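Local coordinates for protein lipolytic enzyme, g-d-s-l (Clostridium thermocellum, PDB 2W47) that binds a glycan through a family 6 carbohydrate-binding module, a beta-sandwich domain that here holds a calcium ion beside the sugar, at residues A2-Y7 with Y125-S130; T21-Y26 with G89-W94; V32-E37 with A112-S117. One frame throughout, in Å; residues are numbered along the deposited sequence.

Interaction 1 of 3, residues A2-Y7 with Y125-S130; sequences ASPVIY and YLKVFS
The amide N of Tyr7 donates to Leu126 O over 2.7 Å, almost straight at the hydrogen (168°), and Leu126 N answers to Tyr7 O at 3.0 Å. Two residues back, Val5 and Val128 make a second hydrogen-bonded pair, each N reaching the other's carbonyl oxygen at 2.9 Å. Ile6 and Lys127 form the non-hydrogen-bonded pair between them, which makes this a regular antiparallel join. A water carries the link on past the last direct bond, donating to Ala2 O and accepting from Ser130 N.

Val5, Tyr7, Leu126 and Val128 share one face. CG of Tyr7 stands anti to its carbonyl carbon (chi1 -69°); the ring crosses Val128 at a slant, CE2 3.7 Å from Val128 CG2. Leu126 O lies in the ring plane at its edge. Tyr7 OH is bonded to Asn47 N, which holds the far end of the phenol.

Ile6 and Lys127 project from the other face. Ile6 is deposited in two conformers; in the one described here CG2 lies over a face of the Tyr125 ring, 4.1 Å from the centroid, a CH-pi contact that may not hold in the other. The extended chain of Lys127 runs beside Pro4, pointing the same way, with CE 3.6 Å from Pro4 CB. Pro4 CB also meets Phe129 CB at 3.9 Å, while the Phe129 ring turns away.

Strand 5-8 is an edge strand of a four-stranded antiparallel sheet, and this contact docks it on strand 122-130. On its other side, strand 122-130 pairs with strand 52-61 through Tyr125, Lys127 and Phe129. The face of Tyr7, Leu126 and Val128 packs on Trp44 and Val46 of strand 41-48, in the second sheet of the sandwich.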
# COMPACT_ATOMS: atom_id res chain seq x y z
N ALA A 2 20.55 5.67 -1.96
CA ALA A 2 19.71 5.28 -3.13
C ALA A 2 18.39 6.04 -3.16
O ALA A 2 17.82 6.37 -2.12
CB ALA A 2 19.46 3.78 -3.13
N SER A 3 17.91 6.33 -4.37
CA SER A 3 16.63 6.99 -4.58
C SER A 3 15.48 6.07 -4.16
O SER A 3 15.62 4.85 -4.22
CB SER A 3 16.47 7.37 -6.06
OG SER A 3 17.57 8.13 -6.52
N PRO A 4 14.34 6.66 -3.73
CA PRO A 4 13.20 5.79 -3.42
C PRO A 4 12.79 4.95 -4.62
O PRO A 4 12.92 5.37 -5.77
CB PRO A 4 12.10 6.78 -3.06
CG PRO A 4 12.81 8.02 -2.63
CD PRO A 4 14.03 8.08 -3.50
N VAL A 5 12.30 3.75 -4.33
CA VAL A 5 11.84 2.84 -5.38
C VAL A 5 10.32 2.82 -5.35
O VAL A 5 9.71 2.64 -4.30
CB VAL A 5 12.42 1.43 -5.19
CG1 VAL A 5 11.93 0.50 -6.29
CG2 VAL A 5 13.95 1.47 -5.19
N ILE A 6 9.73 3.06 -6.51
CA ILE A 6 8.28 3.02 -6.63
C ILE A 6 7.84 1.68 -7.20
O ILE A 6 8.31 1.25 -8.26
CB ILE A 6 7.73 4.21 -7.46
CG1 ILE A 6 7.90 5.52 -6.67
CG2 ILE A 6 6.27 3.98 -7.82
CD1 ILE A 6 7.42 6.77 -7.40
N TYR A 7 6.96 1.02 -6.45
CA TYR A 7 6.37 -0.25 -6.85
C TYR A 7 4.99 0.07 -7.39
O TYR A 7 4.07 0.39 -6.62
CB TYR A 7 6.33 -1.21 -5.66
CG TYR A 7 7.72 -1.65 -5.28
CD1 TYR A 7 8.29 -2.79 -5.85
CD2 TYR A 7 8.50 -0.89 -4.41
CE1 TYR A 7 9.59 -3.18 -5.53
CE2 TYR A 7 9.80 -1.27 -4.09
CZ TYR A 7 10.33 -2.41 -4.65
OH TYR A 7 11.62 -2.80 -4.35
N TYR A 125 0.42 3.33 -5.84
CA TYR A 125 1.72 2.67 -5.76
C TYR A 125 2.16 2.53 -4.31
O TYR A 125 1.54 3.10 -3.40
CB TYR A 125 2.79 3.44 -6.55
CG TYR A 125 3.09 4.86 -6.13
CD1 TYR A 125 3.69 5.15 -4.90
CD2 TYR A 125 2.86 5.92 -7.00
CE1 TYR A 125 3.99 6.46 -4.53
CE2 TYR A 125 3.17 7.22 -6.65
CZ TYR A 125 3.74 7.48 -5.41
OH TYR A 125 4.05 8.77 -5.04
N LEU A 126 3.23 1.76 -4.12
CA LEU A 126 3.95 1.68 -2.87
C LEU A 126 5.34 2.24 -3.13
O LEU A 126 6.02 1.80 -4.05
CB LEU A 126 4.04 0.23 -2.40
CG LEU A 126 4.98 -0.07 -1.23
CD1 LEU A 126 4.49 0.56 0.07
CD2 LEU A 126 5.16 -1.57 -1.06
N LYS A 127 5.74 3.21 -2.32
CA LYS A 127 7.06 3.83 -2.41
C LYS A 127 7.88 3.36 -1.22
O LYS A 127 7.42 3.41 -0.08
CB LYS A 127 6.89 5.35 -2.37
CG LYS A 127 8.18 6.16 -2.35
CD LYS A 127 7.84 7.65 -2.23
CE LYS A 127 9.07 8.53 -2.26
NZ LYS A 127 8.66 9.97 -2.24
N VAL A 128 9.10 2.90 -1.49
CA VAL A 128 9.95 2.31 -0.46
C VAL A 128 11.30 3.01 -0.48
O VAL A 128 11.92 3.17 -1.53
CB VAL A 128 10.14 0.77 -0.69
CG1 VAL A 128 10.99 0.12 0.40
CG2 VAL A 128 8.77 0.08 -0.76
N PHE A 129 11.73 3.44 0.70
CA PHE A 129 13.06 4.03 0.83
C PHE A 129 13.64 3.74 2.20
O PHE A 129 12.92 3.45 3.15
CB PHE A 129 13.08 5.53 0.48
CG PHE A 129 12.14 6.38 1.29
CD1 PHE A 129 10.83 6.59 0.86
CD2 PHE A 129 12.57 7.01 2.45
CE1 PHE A 129 9.96 7.40 1.60
CE2 PHE A 129 11.70 7.81 3.20
CZ PHE A 129 10.40 8.01 2.76
N SER A 130 14.96 3.80 2.28
CA SER A 130 15.66 3.53 3.52
C SER A 130 15.33 4.62 4.54
O SER A 130 15.28 5.79 4.20
CB SER A 130 17.17 3.48 3.26
OG SER A 130 17.90 3.25 4.44
O HOH W 1 16.58 4.58 0.01

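Interaction 2 of 3, residues T21-Y26 with G89-W94; sequences TVNAGY and GAWTTW. With AQA (4-deoxy-beta-L-threo-hex-4-enopyranuronic acid), chain B.
Asn23 and Trp91 belong to the glycan pocket, and the sugar residue AQA lies against both. The Trp91 indole offers it a flat platform, with AQA C2 over the centre of the ring system, 3.8 Å above the plane; stacking of a sugar on an aromatic ring is a familiar device of carbohydrate-binding modules. Asn23 OD1 accepts a hydrogen bond from AQA O2 at 3.1 Å. AQA O3 stands 2.9 Å from the same Asn23 OD1, though its proton may instead go to another acceptor. The Asn23 amide is nearly parallel to the indole, the planes 15° apart, and its ND2 packs 3.6 Å from Trp91 CB. A water bridges the two residues, donating to Trp91 O at 2.7 Å and weakly to Asn23 OD1.

Behind this sugar-binding face, a second tryptophan clamps the two loops together. Trp94 NE1 points in its ring plane at Ala24 O, 2.9 Å away and practically straight (177°). The same oxygen receives a CH contact from Thr92 CA. The peptide then folds over the indole: Gly25 O and Tyr26 N sit above one face, toward the rim, and Trp91 O lies over the opposite face. Tyr26 CB closes on Trp94 CZ2 at 3.9 Å. Gly25 C packs 3.3 Å from Trp94 NE1, the backbone lying directly against the indole. Asn23 O, at the indole edge, is buried here with no partner in the model.

A type I turn from Ala90 to Thr93, closed by Thr93 N to Ala90 O, shapes the loop between strands 77-83 and 95-103, while residues 21-26 link strands 17-20 and 31-34. Asn122 of strand 122-130 touches Asn23 and Trp91, Asp124 touches Tyr26 and Trp94, and Arg59 and Ala61 of strand 52-61 lie against Trp94.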
# COMPACT_ATOMS: atom_id res chain seq x y z
N THR A 21 -8.40 2.74 -14.30
CA THR A 21 -7.91 4.06 -14.69
C THR A 21 -9.00 5.12 -14.53
O THR A 21 -8.86 6.24 -15.03
CB THR A 21 -7.48 4.08 -16.16
OG1 THR A 21 -8.62 3.73 -16.94
CG2 THR A 21 -6.36 3.09 -16.43
N VAL A 22 -10.08 4.77 -13.84
CA VAL A 22 -11.29 5.61 -13.76
C VAL A 22 -11.05 7.02 -13.23
O VAL A 22 -11.46 8.00 -13.85
CB VAL A 22 -12.38 4.91 -12.91
CG1 VAL A 22 -13.61 5.81 -12.73
CG2 VAL A 22 -12.77 3.60 -13.56
N ASN A 23 -10.40 7.13 -12.08
CA ASN A 23 -10.24 8.40 -11.40
C ASN A 23 -8.90 9.04 -11.68
O ASN A 23 -7.86 8.42 -11.47
CB ASN A 23 -10.41 8.21 -9.89
CG ASN A 23 -11.78 7.70 -9.53
OD1 ASN A 23 -11.91 6.61 -8.97
ND2 ASN A 23 -12.80 8.47 -9.86
N ALA A 24 -8.94 10.28 -12.14
CA ALA A 24 -7.73 11.01 -12.49
C ALA A 24 -6.79 11.20 -11.29
O ALA A 24 -7.23 11.19 -10.14
CB ALA A 24 -8.09 12.37 -13.10
N GLY A 25 -5.51 11.39 -11.58
CA GLY A 25 -4.54 11.75 -10.56
C GLY A 25 -3.58 10.64 -10.18
O GLY A 25 -2.60 10.87 -9.47
N TYR A 26 -3.85 9.42 -10.67
CA TYR A 26 -2.92 8.32 -10.46
C TYR A 26 -1.66 8.56 -11.30
O TYR A 26 -1.63 9.45 -12.16
CB TYR A 26 -3.57 6.96 -10.83
CG TYR A 26 -3.93 6.83 -12.30
CD1 TYR A 26 -3.01 6.32 -13.21
CD2 TYR A 26 -5.18 7.23 -12.77
CE1 TYR A 26 -3.33 6.20 -14.56
CE2 TYR A 26 -5.51 7.11 -14.10
CZ TYR A 26 -4.59 6.60 -14.99
OH TYR A 26 -4.94 6.50 -16.32
N GLY A 89 -11.20 12.81 0.70
CA GLY A 89 -12.22 13.78 0.27
C GLY A 89 -12.85 13.51 -1.08
O GLY A 89 -14.07 13.53 -1.22
N ALA A 90 -12.01 13.31 -2.08
CA ALA A 90 -12.47 13.04 -3.44
C ALA A 90 -11.68 11.85 -3.97
O ALA A 90 -10.55 11.61 -3.54
CB ALA A 90 -12.25 14.23 -4.33
N TRP A 91 -12.27 11.13 -4.92
CA TRP A 91 -11.60 9.98 -5.54
C TRP A 91 -10.41 10.40 -6.39
O TRP A 91 -9.58 9.57 -6.75
CB TRP A 91 -12.58 9.14 -6.36
CG TRP A 91 -13.49 8.33 -5.49
CD1 TRP A 91 -14.84 8.49 -5.34
CD2 TRP A 91 -13.12 7.25 -4.63
NE1 TRP A 91 -15.34 7.57 -4.45
CE2 TRP A 91 -14.30 6.79 -4.00
CE3 TRP A 91 -11.90 6.61 -4.34
CZ2 TRP A 91 -14.30 5.73 -3.09
CZ3 TRP A 91 -11.91 5.55 -3.43
CH2 TRP A 91 -13.10 5.13 -2.82
N THR A 92 -10.34 11.69 -6.70
CA THR A 92 -9.24 12.25 -7.49
C THR A 92 -8.21 12.99 -6.63
O THR A 92 -7.29 13.62 -7.15
CB THR A 92 -9.79 13.20 -8.57
OG1 THR A 92 -10.61 14.20 -7.94
CG2 THR A 92 -10.63 12.43 -9.59
N THR A 93 -8.38 12.91 -5.30
CA THR A 93 -7.40 13.45 -4.38
C THR A 93 -6.61 12.31 -3.75
O THR A 93 -7.18 11.44 -3.10
CB THR A 93 -8.07 14.31 -3.29
OG1 THR A 93 -8.75 15.39 -3.94
CG2 THR A 93 -7.02 14.89 -2.36
N TRP A 94 -5.31 12.33 -3.98
CA TRP A 94 -4.43 11.25 -3.60
C TRP A 94 -3.49 11.72 -2.50
O TRP A 94 -2.77 12.71 -2.67
CB TRP A 94 -3.62 10.76 -4.80
CG TRP A 94 -4.47 10.28 -5.94
CD1 TRP A 94 -5.08 11.06 -6.90
CD2 TRP A 94 -4.80 8.92 -6.27
NE1 TRP A 94 -5.77 10.27 -7.79
CE2 TRP A 94 -5.61 8.95 -7.42
CE3 TRP A 94 -4.50 7.68 -5.69
CZ2 TRP A 94 -6.12 7.79 -8.01
CZ3 TRP A 94 -5.01 6.52 -6.28
CH2 TRP A 94 -5.81 6.59 -7.43
O6A AQA B . -15.88 2.55 -3.40
C6 AQA B . -14.89 2.42 -4.17
O6B AQA B . -13.92 1.66 -3.90
C5 AQA B . -14.85 3.13 -5.30
O5 AQA B . -15.97 4.03 -5.54
C4 AQA B . -13.81 3.03 -6.16
C3 AQA B . -13.89 3.66 -7.53
O3 AQA B . -12.59 3.94 -8.07
C2 AQA B . -14.69 4.96 -7.40
O2 AQA B . -14.83 5.60 -8.67
C1 AQA B . -16.07 4.66 -6.82
O HOH W 2 -9.05 6.96 -6.99

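Interaction 3 of 3, residues V32-E37 with A112-S117; sequences VNYHNE and ATAIAS. With CA (calcium ion), chain C; AQA (4-deoxy-beta-L-threo-hex-4-enopyranuronic acid), chain B.
The phenol ring of Tyr34 has Ala112 O in its plane, at the edge that carries OH, and Ala114 CB approaches the ring obliquely, 4.0 Å from CD2. Tyr34 OH donates to Ala112 O over 2.9 Å, coming in from above the carbonyl plane, 48° out of it. The ring is thereby tied to the end of strand 106-114, and the side chains of Met70 and Ile42 touch it from the neighbouring strands.

Two flat amides work on the calcium side. Asn33 has CG anti to its backbone N (chi1 170°) and turns OD1 onto the metal at 2.2 Å, while its ND2 is bonded to Glu20 OE2, which fixes the rotation of the amide. Asn36 divides its amide likewise: OD1 reaches the calcium at 2.6 Å, and ND2 donates to AQA O6A at 3.0 Å and also bonds Asp118 OD1.

This is the calcium and glycan site at one end of the beta sandwich. Tyr34 serves both the metal and the packing: its carbonyl O binds the calcium at 2.3 Å while its buried side chain reaches Ala112 and Ala114. AQA O6B at 2.3 Å and three waters bring the metal to seven ligands, so the sugar carboxylate is gripped by calcium through one oxygen and by Asn36 through the other. One of those waters also accepts from Tyr34 N.

Past the metal the chain makes an inverse gamma turn centred on Asn36, with a weak bond from Glu37 N to His35 O, and then draws up to the 112-117 segment. There Asn36 O and Ser117 O, both acceptors, stand 3.1 Å apart, and Glu37 CA makes a CA-H...O contact with Ser117 O.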
# COMPACT_ATOMS: atom_id res chain seq x y z
N VAL A 32 -4.83 0.40 -8.25
CA VAL A 32 -5.64 -0.71 -7.76
C VAL A 32 -6.94 -0.21 -7.14
O VAL A 32 -6.93 0.69 -6.31
CB VAL A 32 -4.90 -1.55 -6.71
CG1 VAL A 32 -5.74 -2.75 -6.31
CG2 VAL A 32 -3.56 -2.01 -7.23
N ASN A 33 -8.05 -0.83 -7.54
CA ASN A 33 -9.34 -0.63 -6.91
C ASN A 33 -9.77 -1.97 -6.31
O ASN A 33 -10.01 -2.93 -7.04
CB ASN A 33 -10.34 -0.12 -7.95
CG ASN A 33 -11.78 -0.11 -7.46
OD1 ASN A 33 -12.06 -0.30 -6.27
ND2 ASN A 33 -12.70 0.08 -8.39
N TYR A 34 -9.82 -2.02 -4.98
CA TYR A 34 -10.22 -3.22 -4.26
C TYR A 34 -11.68 -3.53 -4.52
O TYR A 34 -12.49 -2.62 -4.64
CB TYR A 34 -10.06 -3.00 -2.76
CG TYR A 34 -8.65 -3.08 -2.21
CD1 TYR A 34 -7.72 -2.06 -2.42
CD2 TYR A 34 -8.26 -4.15 -1.41
CE1 TYR A 34 -6.45 -2.11 -1.89
CE2 TYR A 34 -6.98 -4.22 -0.86
CZ TYR A 34 -6.08 -3.20 -1.12
OH TYR A 34 -4.80 -3.23 -0.60
N HIS A 35 -12.05 -4.81 -4.58
CA HIS A 35 -13.47 -5.17 -4.48
C HIS A 35 -14.01 -4.60 -3.17
O HIS A 35 -13.30 -4.56 -2.16
CB HIS A 35 -13.65 -6.68 -4.46
CG HIS A 35 -13.41 -7.36 -5.77
ND1 HIS A 35 -12.96 -6.69 -6.89
CD2 HIS A 35 -13.52 -8.66 -6.12
CE1 HIS A 35 -12.83 -7.55 -7.89
NE2 HIS A 35 -13.16 -8.76 -7.44
N ASN A 36 -15.27 -4.18 -3.19
CA ASN A 36 -15.88 -3.66 -1.98
C ASN A 36 -16.38 -4.79 -1.10
O ASN A 36 -17.58 -5.12 -1.03
CB ASN A 36 -16.91 -2.58 -2.31
CG ASN A 36 -16.24 -1.30 -2.84
OD1 ASN A 36 -15.24 -1.36 -3.57
ND2 ASN A 36 -16.77 -0.16 -2.46
N GLU A 37 -15.41 -5.42 -0.45
CA GLU A 37 -15.64 -6.57 0.42
C GLU A 37 -14.44 -6.77 1.33
O GLU A 37 -13.36 -6.21 1.10
CB GLU A 37 -15.89 -7.84 -0.42
CG GLU A 37 -14.68 -8.31 -1.23
CD GLU A 37 -15.00 -9.48 -2.14
OE1 GLU A 37 -15.87 -9.34 -3.02
OE2 GLU A 37 -14.37 -10.54 -1.96
N ALA A 112 -1.01 -5.69 1.77
CA ALA A 112 -2.01 -4.84 2.41
C ALA A 112 -3.39 -5.44 2.15
O ALA A 112 -3.84 -5.47 1.01
CB ALA A 112 -1.92 -3.42 1.86
N THR A 113 -4.03 -5.90 3.22
CA THR A 113 -5.29 -6.63 3.13
C THR A 113 -6.43 -5.80 3.71
O THR A 113 -6.32 -5.29 4.83
CB THR A 113 -5.20 -7.96 3.91
OG1 THR A 113 -4.14 -8.74 3.36
CG2 THR A 113 -6.47 -8.77 3.80
N ALA A 114 -7.51 -5.68 2.95
CA ALA A 114 -8.68 -4.91 3.40
C ALA A 114 -9.37 -5.60 4.57
O ALA A 114 -9.66 -6.80 4.51
CB ALA A 114 -9.64 -4.72 2.26
N ILE A 115 -9.62 -4.83 5.63
CA ILE A 115 -10.26 -5.34 6.83
C ILE A 115 -11.79 -5.25 6.79
O ILE A 115 -12.48 -6.19 7.19
CB ILE A 115 -9.73 -4.62 8.08
CG1 ILE A 115 -8.26 -4.98 8.33
CG2 ILE A 115 -10.55 -4.98 9.32
CD1 ILE A 115 -7.55 -4.04 9.27
N ALA A 116 -12.31 -4.11 6.34
CA ALA A 116 -13.74 -3.83 6.46
C ALA A 116 -14.47 -4.07 5.15
O ALA A 116 -13.85 -4.28 4.11
CB ALA A 116 -13.97 -2.41 7.00
N SER A 117 -15.80 -4.01 5.21
CA SER A 117 -16.64 -4.52 4.13
C SER A 117 -16.71 -3.64 2.90
O SER A 117 -17.20 -4.08 1.86
CB SER A 117 -18.06 -4.80 4.66
OG SER A 117 -18.00 -5.74 5.72
CA CA C . -12.96 -0.36 -4.23
O6A AQA B . -15.88 2.55 -3.40
C6 AQA B . -14.89 2.42 -4.17
O6B AQA B . -13.92 1.66 -3.90
C5 AQA B . -14.85 3.13 -5.30
O5 AQA B . -15.97 4.03 -5.54
C4 AQA B . -13.81 3.03 -6.16
C3 AQA B . -13.89 3.66 -7.53
O3 AQA B . -12.59 3.94 -8.07
C2 AQA B . -14.69 4.96 -7.40
O2 AQA B . -14.83 5.60 -8.67
C1 AQA B . -16.07 4.66 -6.82
O HOH W 3 -10.58 0.40 -3.66
O HOH W 4 -19.31 -4.55 0.64
O HOH W 5 -14.86 -0.39 -5.64
O HOH W 6 -12.78 -0.93 -1.99

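How the interactions relate
Interaction 1 is main-chain pairing at the border of a sheet, partly buried, with apolar packing on both faces. Interactions 2 and 3 join loops and strand ends instead, and each relies on a single direct hydrogen bond from an aromatic side chain to a carbonyl. Interaction 2 lies at the surface and interaction 3 reaches deeper, with three buried residues. Their centres are about 17 Å apart and they do not touch, yet both meet AQA: one through stacking and an amide oxygen, the other through calcium and an amide N-H. Strand 122-130 pairs in interaction 1, and its Asn122 touches Asn23 and Trp91 of interaction 2 and bonds AQA.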